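Local coordinates for protein glutaminyl-tRNA synthetase (PDB 3TL4) that catalyses the ATP-dependent attachment of glutamine to tRNA(Gln), and is represented here by the tRNA-binding domain at its N terminus, at residues 92-95 against 96-100; 105-108 against 109-113; 129-132 against 133-136. All coordinates share one frame; numbering follows the deposited sequence.

Contact 1. Residues 92-95 against 96-100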
# COMPACT_ATOMS: atom_id res chain seq x y z
N PHE A 92 4.16 9.91 -2.57
CA PHE A 92 5.52 10.41 -2.39
C PHE A 92 6.26 10.56 -3.73
O PHE A 92 6.86 11.58 -4.00
CB PHE A 92 6.32 9.50 -1.46
CG PHE A 92 7.78 9.83 -1.41
CD1 PHE A 92 8.23 10.92 -0.68
CD2 PHE A 92 8.70 9.07 -2.10
CE1 PHE A 92 9.57 11.25 -0.65
CE2 PHE A 92 10.04 9.39 -2.06
CZ PHE A 92 10.48 10.48 -1.34
N LYS A 93 6.21 9.53 -4.56
CA LYS A 93 6.87 9.63 -5.85
C LYS A 93 6.30 10.75 -6.69
O LYS A 93 7.05 11.41 -7.42
CB LYS A 93 6.83 8.29 -6.58
CG LYS A 93 7.82 7.30 -5.99
CD LYS A 93 7.52 5.86 -6.37
CE LYS A 93 8.50 4.92 -5.68
NZ LYS A 93 8.22 3.48 -5.95
N TYR A 94 5.00 10.99 -6.59
CA TYR A 94 4.35 12.02 -7.40
C TYR A 94 4.75 13.40 -6.94
O TYR A 94 5.07 14.27 -7.75
CB TYR A 94 2.82 11.91 -7.35
CG TYR A 94 2.14 12.95 -8.23
CD1 TYR A 94 1.95 12.70 -9.58
CD2 TYR A 94 1.72 14.18 -7.73
CE1 TYR A 94 1.35 13.63 -10.42
CE2 TYR A 94 1.11 15.13 -8.57
CZ TYR A 94 0.94 14.84 -9.91
OH TYR A 94 0.35 15.72 -10.79
N VAL A 95 4.72 13.60 -5.64
CA VAL A 95 5.00 14.90 -5.06
C VAL A 95 6.47 15.23 -5.26
O VAL A 95 6.82 16.39 -5.51
CB VAL A 95 4.56 14.98 -3.58
CG1 VAL A 95 4.99 16.30 -2.96
CG2 VAL A 95 3.04 14.84 -3.49
N LYS A 96 7.32 14.21 -5.19
CA LYS A 96 8.74 14.38 -5.48
C LYS A 96 8.98 14.74 -6.95
O LYS A 96 9.79 15.61 -7.24
CB LYS A 96 9.52 13.12 -5.10
CG LYS A 96 11.03 13.35 -5.05
CD LYS A 96 11.77 12.24 -4.33
CE LYS A 96 12.39 11.23 -5.30
NZ LYS A 96 13.29 10.22 -4.61
N ALA A 97 8.27 14.08 -7.87
CA ALA A 97 8.39 14.36 -9.30
C ALA A 97 7.97 15.78 -9.68
O ALA A 97 8.60 16.43 -10.51
CB ALA A 97 7.56 13.36 -10.10
N ASN A 98 6.88 16.25 -9.07
CA ASN A 98 6.27 17.51 -9.47
C ASN A 98 6.68 18.70 -8.61
O ASN A 98 6.44 19.83 -8.98
CB ASN A 98 4.76 17.36 -9.50
CG ASN A 98 4.30 16.38 -10.54
OD1 ASN A 98 3.88 15.27 -10.24
ND2 ASN A 98 4.38 16.79 -11.78
N GLY A 99 7.29 18.44 -7.47
CA GLY A 99 7.69 19.52 -6.58
C GLY A 99 6.53 20.42 -6.21
O GLY A 99 5.43 19.96 -5.89
N GLU A 100 6.79 21.72 -6.26
CA GLU A 100 5.82 22.73 -5.86
C GLU A 100 4.57 22.83 -6.77
O GLU A 100 3.56 23.42 -6.39
CB GLU A 100 6.53 24.09 -5.79
CG GLU A 100 5.79 25.13 -4.99
CD GLU A 100 5.91 24.90 -3.50
OE1 GLU A 100 6.94 24.36 -3.05
OE2 GLU A 100 4.96 25.27 -2.76

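Contact 2. Residues 105-108 against 109-113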
# COMPACT_ATOMS: atom_id res chain seq x y z
N MSE A 105 -5.30 17.13 -6.09
CA MSE A 105 -5.98 16.31 -7.11
C MSE A 105 -4.99 15.54 -7.97
O MSE A 105 -5.27 14.41 -8.37
CB MSE A 105 -6.82 17.14 -8.08
CG MSE A 105 -7.55 18.32 -7.48
SE MSE A 105 -8.39 19.31 -8.93
CE MSE A 105 -9.43 17.83 -9.65
N GLY A 106 -3.86 16.17 -8.29
CA GLY A 106 -2.84 15.50 -9.08
C GLY A 106 -2.30 14.30 -8.32
O GLY A 106 -2.19 13.20 -8.86
N MSE A 107 -1.98 14.51 -7.06
CA MSE A 107 -1.49 13.43 -6.22
C MSE A 107 -2.54 12.32 -6.09
O MSE A 107 -2.26 11.16 -6.35
CB MSE A 107 -1.14 13.97 -4.85
CG MSE A 107 -0.44 12.97 -3.97
SE MSE A 107 -0.54 13.51 -2.10
CE MSE A 107 -2.46 13.35 -1.81
N ASN A 108 -3.75 12.69 -5.68
CA ASN A 108 -4.86 11.75 -5.57
C ASN A 108 -5.02 10.91 -6.84
O ASN A 108 -5.06 9.68 -6.78
CB ASN A 108 -6.16 12.51 -5.29
CG ASN A 108 -6.31 12.92 -3.84
OD1 ASN A 108 -5.44 12.63 -3.01
ND2 ASN A 108 -7.43 13.59 -3.53
N GLU A 109 -5.12 11.59 -7.97
CA GLU A 109 -5.27 10.94 -9.28
C GLU A 109 -4.16 9.94 -9.59
O GLU A 109 -4.36 9.00 -10.36
CB GLU A 109 -5.35 12.01 -10.38
CG GLU A 109 -5.39 11.49 -11.81
CD GLU A 109 -5.83 12.55 -12.82
OE1 GLU A 109 -5.94 13.74 -12.42
OE2 GLU A 109 -6.06 12.20 -14.00
N ASN A 110 -2.98 10.13 -9.01
CA ASN A 110 -1.86 9.24 -9.27
C ASN A 110 -1.47 8.36 -8.09
O ASN A 110 -0.44 7.71 -8.11
CB ASN A 110 -0.64 10.02 -9.76
CG ASN A 110 -0.85 10.59 -11.15
OD1 ASN A 110 -0.63 9.90 -12.14
ND2 ASN A 110 -1.29 11.84 -11.22
N SER A 111 -2.33 8.32 -7.07
CA SER A 111 -2.08 7.48 -5.90
C SER A 111 -3.28 6.60 -5.60
O SER A 111 -3.53 6.27 -4.45
CB SER A 111 -1.78 8.34 -4.68
OG SER A 111 -0.74 9.24 -4.99
N GLY A 112 -4.03 6.24 -6.63
CA GLY A 112 -5.14 5.32 -6.49
C GLY A 112 -6.26 5.81 -5.59
O GLY A 112 -7.11 5.01 -5.17
N VAL A 113 -6.28 7.10 -5.29
CA VAL A 113 -7.30 7.64 -4.39
C VAL A 113 -8.69 7.49 -5.00
O VAL A 113 -8.90 7.80 -6.17
CB VAL A 113 -7.01 9.12 -3.98
CG1 VAL A 113 -8.22 9.73 -3.28
CG2 VAL A 113 -5.76 9.21 -3.09

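Contact 3. Residues 129-132 against 133-136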
# COMPACT_ATOMS: atom_id res chain seq x y z
N TYR A 129 -7.76 -13.38 -17.63
CA TYR A 129 -6.44 -13.99 -17.63
C TYR A 129 -6.52 -15.49 -17.93
O TYR A 129 -5.77 -16.01 -18.76
CB TYR A 129 -5.73 -13.77 -16.28
CG TYR A 129 -4.40 -14.50 -16.21
CD1 TYR A 129 -3.21 -13.85 -16.54
CD2 TYR A 129 -4.34 -15.83 -15.85
CE1 TYR A 129 -2.00 -14.51 -16.49
CE2 TYR A 129 -3.13 -16.50 -15.80
CZ TYR A 129 -1.96 -15.84 -16.11
OH TYR A 129 -0.76 -16.49 -16.06
N ILE A 130 -7.43 -16.18 -17.25
CA ILE A 130 -7.64 -17.61 -17.47
C ILE A 130 -8.03 -17.93 -18.92
O ILE A 130 -7.51 -18.88 -19.51
CB ILE A 130 -8.69 -18.17 -16.49
CG1 ILE A 130 -8.16 -18.09 -15.06
CG2 ILE A 130 -9.06 -19.61 -16.85
CD1 ILE A 130 -9.10 -18.60 -14.04
N GLN A 131 -8.93 -17.12 -19.48
CA GLN A 131 -9.32 -17.26 -20.89
C GLN A 131 -8.11 -17.14 -21.84
O GLN A 131 -7.95 -17.91 -22.79
CB GLN A 131 -10.39 -16.21 -21.26
CG GLN A 131 -10.83 -16.22 -22.73
CD GLN A 131 -11.63 -17.47 -23.10
OE1 GLN A 131 -12.26 -18.10 -22.25
NE2 GLN A 131 -11.61 -17.83 -24.39
N GLU A 132 -7.27 -16.17 -21.53
CA GLU A 132 -6.10 -15.82 -22.34
C GLU A 132 -5.02 -16.89 -22.27
O GLU A 132 -4.23 -17.07 -23.19
CB GLU A 132 -5.53 -14.46 -21.87
CG GLU A 132 -6.43 -13.25 -22.24
CD GLU A 132 -6.06 -11.96 -21.52
OE1 GLU A 132 -5.05 -11.93 -20.78
OE2 GLU A 132 -6.79 -10.95 -21.69
N ASN A 133 -4.98 -17.58 -21.15
CA ASN A 133 -3.95 -18.57 -20.92
C ASN A 133 -4.54 -19.97 -20.81
O ASN A 133 -3.91 -20.88 -20.28
CB ASN A 133 -3.18 -18.20 -19.67
CG ASN A 133 -2.40 -16.90 -19.84
OD1 ASN A 133 -1.24 -16.91 -20.23
ND2 ASN A 133 -3.05 -15.76 -19.57
N LYS A 134 -5.76 -20.15 -21.32
CA LYS A 134 -6.55 -21.35 -21.06
C LYS A 134 -5.80 -22.66 -21.35
O LYS A 134 -5.79 -23.57 -20.52
CB LYS A 134 -7.90 -21.29 -21.80
CG LYS A 134 -8.77 -22.55 -21.69
CD LYS A 134 -10.27 -22.19 -21.69
CE LYS A 134 -10.71 -21.39 -22.89
NZ LYS A 134 -12.13 -20.93 -22.78
N GLU A 135 -5.17 -22.78 -22.51
CA GLU A 135 -4.52 -24.05 -22.87
C GLU A 135 -3.23 -24.33 -22.08
O GLU A 135 -2.93 -25.48 -21.81
CB GLU A 135 -4.28 -24.16 -24.37
CG GLU A 135 -5.57 -24.14 -25.15
CD GLU A 135 -5.37 -24.24 -26.64
OE1 GLU A 135 -4.96 -23.23 -27.25
OE2 GLU A 135 -5.61 -25.34 -27.20
N ARG A 136 -2.49 -23.29 -21.72
CA ARG A 136 -1.33 -23.47 -20.86
C ARG A 136 -1.82 -23.97 -19.50
O ARG A 136 -1.23 -24.85 -18.90
CB ARG A 136 -0.54 -22.17 -20.70
CG ARG A 136 0.77 -22.32 -19.94
CD ARG A 136 1.74 -21.16 -20.19
NE ARG A 136 1.15 -19.87 -19.84
CZ ARG A 136 1.16 -19.34 -18.62
NH1 ARG A 136 1.75 -19.99 -17.62
NH2 ARG A 136 0.59 -18.17 -18.41
O HOH W 1 -2.30 -13.19 -20.68

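Contact 1. Residues 92-95 against 96-100
K96 N donates to F92 O over 2.9 Å in a nearly straight bond (160°), and A97 N repeats this one residue on, reaching K93 O at 3.0 Å. N98 N then bonds to Y94 O, also at 3.0 Å. The series fades at G99, whose N makes only a weak bond to V95 O. These are the i to i+4 bonds of the last turn of helix 85-98; G99 is the first residue to leave helical geometry, with positive phi, which favours glycine. The helix belongs to the tRNA-binding domain appended to the synthetase. Among the side chains, the amide group of N98 sits above one face of the Y94 ring, displaced toward its rim, with N98 CG 3.7 Å from Y94 CZ. The two planes are 46° apart, so the amide is inclined to the ring and not stacked flat on it. Y94 holds its CG anti to the backbone N (chi1 -178°), which swings the ring along the helix toward the C-terminal end, where N98 meets it. Two residues earlier along the helix, F92 CZ lies 3.7 Å from K96 CD, a van der Waals contact between the ring and a lysine methylene; beyond it F92 packs on L58, F61 and V62 of helix 49-62. V95, which is buried, turns to S102, while K93 NZ is paired with D89 in a salt bridge.

Contact 2. Residues 105-108 against 109-113
N108 folds its side chain against V113, and each of its atoms finds some part of that valine. CB lies 3.7 Å from V113 CB; CG comes next, about equally far from both methyls, 3.8 Å from V113 CG1 and from V113 CG2. At the tip the branches part, OD1 resting 3.4 Å from V113 CG2 and ND2 lying nearer V113 CG1. D81 touches both residues from a neighbouring loop. Beneath this packing, helix 104-109 runs out and the loop that follows takes up its last carbonyls. G106 O receives N110 ND2 at 2.9 Å, a straight bond (166°) close to the amide plane. N110 CG stands beside its own backbone N (chi1 -70°), which turns the amide back along the helix to this carbonyl. M107 O is held on opposite faces of its plane, by S111 OG at 2.8 Å and by N110 N. N108 O also takes two donors from opposite faces, S111 N well above its plane and V113 N less tilted, the latter closing the loop over the helix end. S111 and M107, a selenomethionine, pack on A91 of helix 85-98, and S111 O accepts from Q87. Carbonyls at the C-terminal end of a helix lack further turns to supply N-H groups, so an asparagine amide, a serine hydroxyl and three backbone amides serve here as donors, probably easing the partial negative charge at this end.

Contact 3. Residues 129-132 against 133-136
Y129 and N133 form the tight part of this contact. The amide of N133 lies across one face of the Y129 ring, its plane turned 22° from that of the ring, with ND2 over the ring centre and 3.5 Å from Y129 CE1. The same ND2 gives a nearly linear bond, 174°, to Y129 O at 2.8 Å, and that carbonyl also accepts N133 N, so one residue grips it twice. At the far end of the ring, R136 NH2 reaches Y129 OH at 3.2 Å, with the guanidinium almost perpendicular to the ring, and also bonds N133 OD1 at 2.9 Å. Y129 OH has a further partner in D151. With an alanine here, N133 would probably lose the surface its amide lies on, and R136 and D151 the hydroxyl they share. The other side is looser. The exposed Q131 runs beside K134, and its bend at chi2 (69°) brings Q131 OE1 to K134 NZ, bonded at 2.9 Å. E132 reaches N133 through a water, which donates to E132 OE1 and accepts from N133 ND2. N133 is the kink itself: it leaves helical geometry after helix 119-132 and stands in the N-cap position of helix 134-140, though its side chain makes no capping bond. Helix 145-153 meets Y129 through I148 and R136 through D151, while I130 and K134 pack on L177 of helix 166-178.

From the N terminus, the chain reaches contact 1 at the end of helix 85-98, contact 2 where helix 104-109 gives way to a loop, and contact 3 at the break between helices 119-132 and 134-140. Each is local and complete before the next begins, so none nests in or crosses another. Contacts 1 and 2 nevertheless touch: Y94 CE1 lies 3.3 Å from N110 ND2, and V95 CG2 meets M107 CG, joining two consecutive helices with contact 2 closing the turn beyond. Contact 3 stands apart, its centre about 33 Å from that of contact 2, in the bundle formed with helices 145-153 and 166-178.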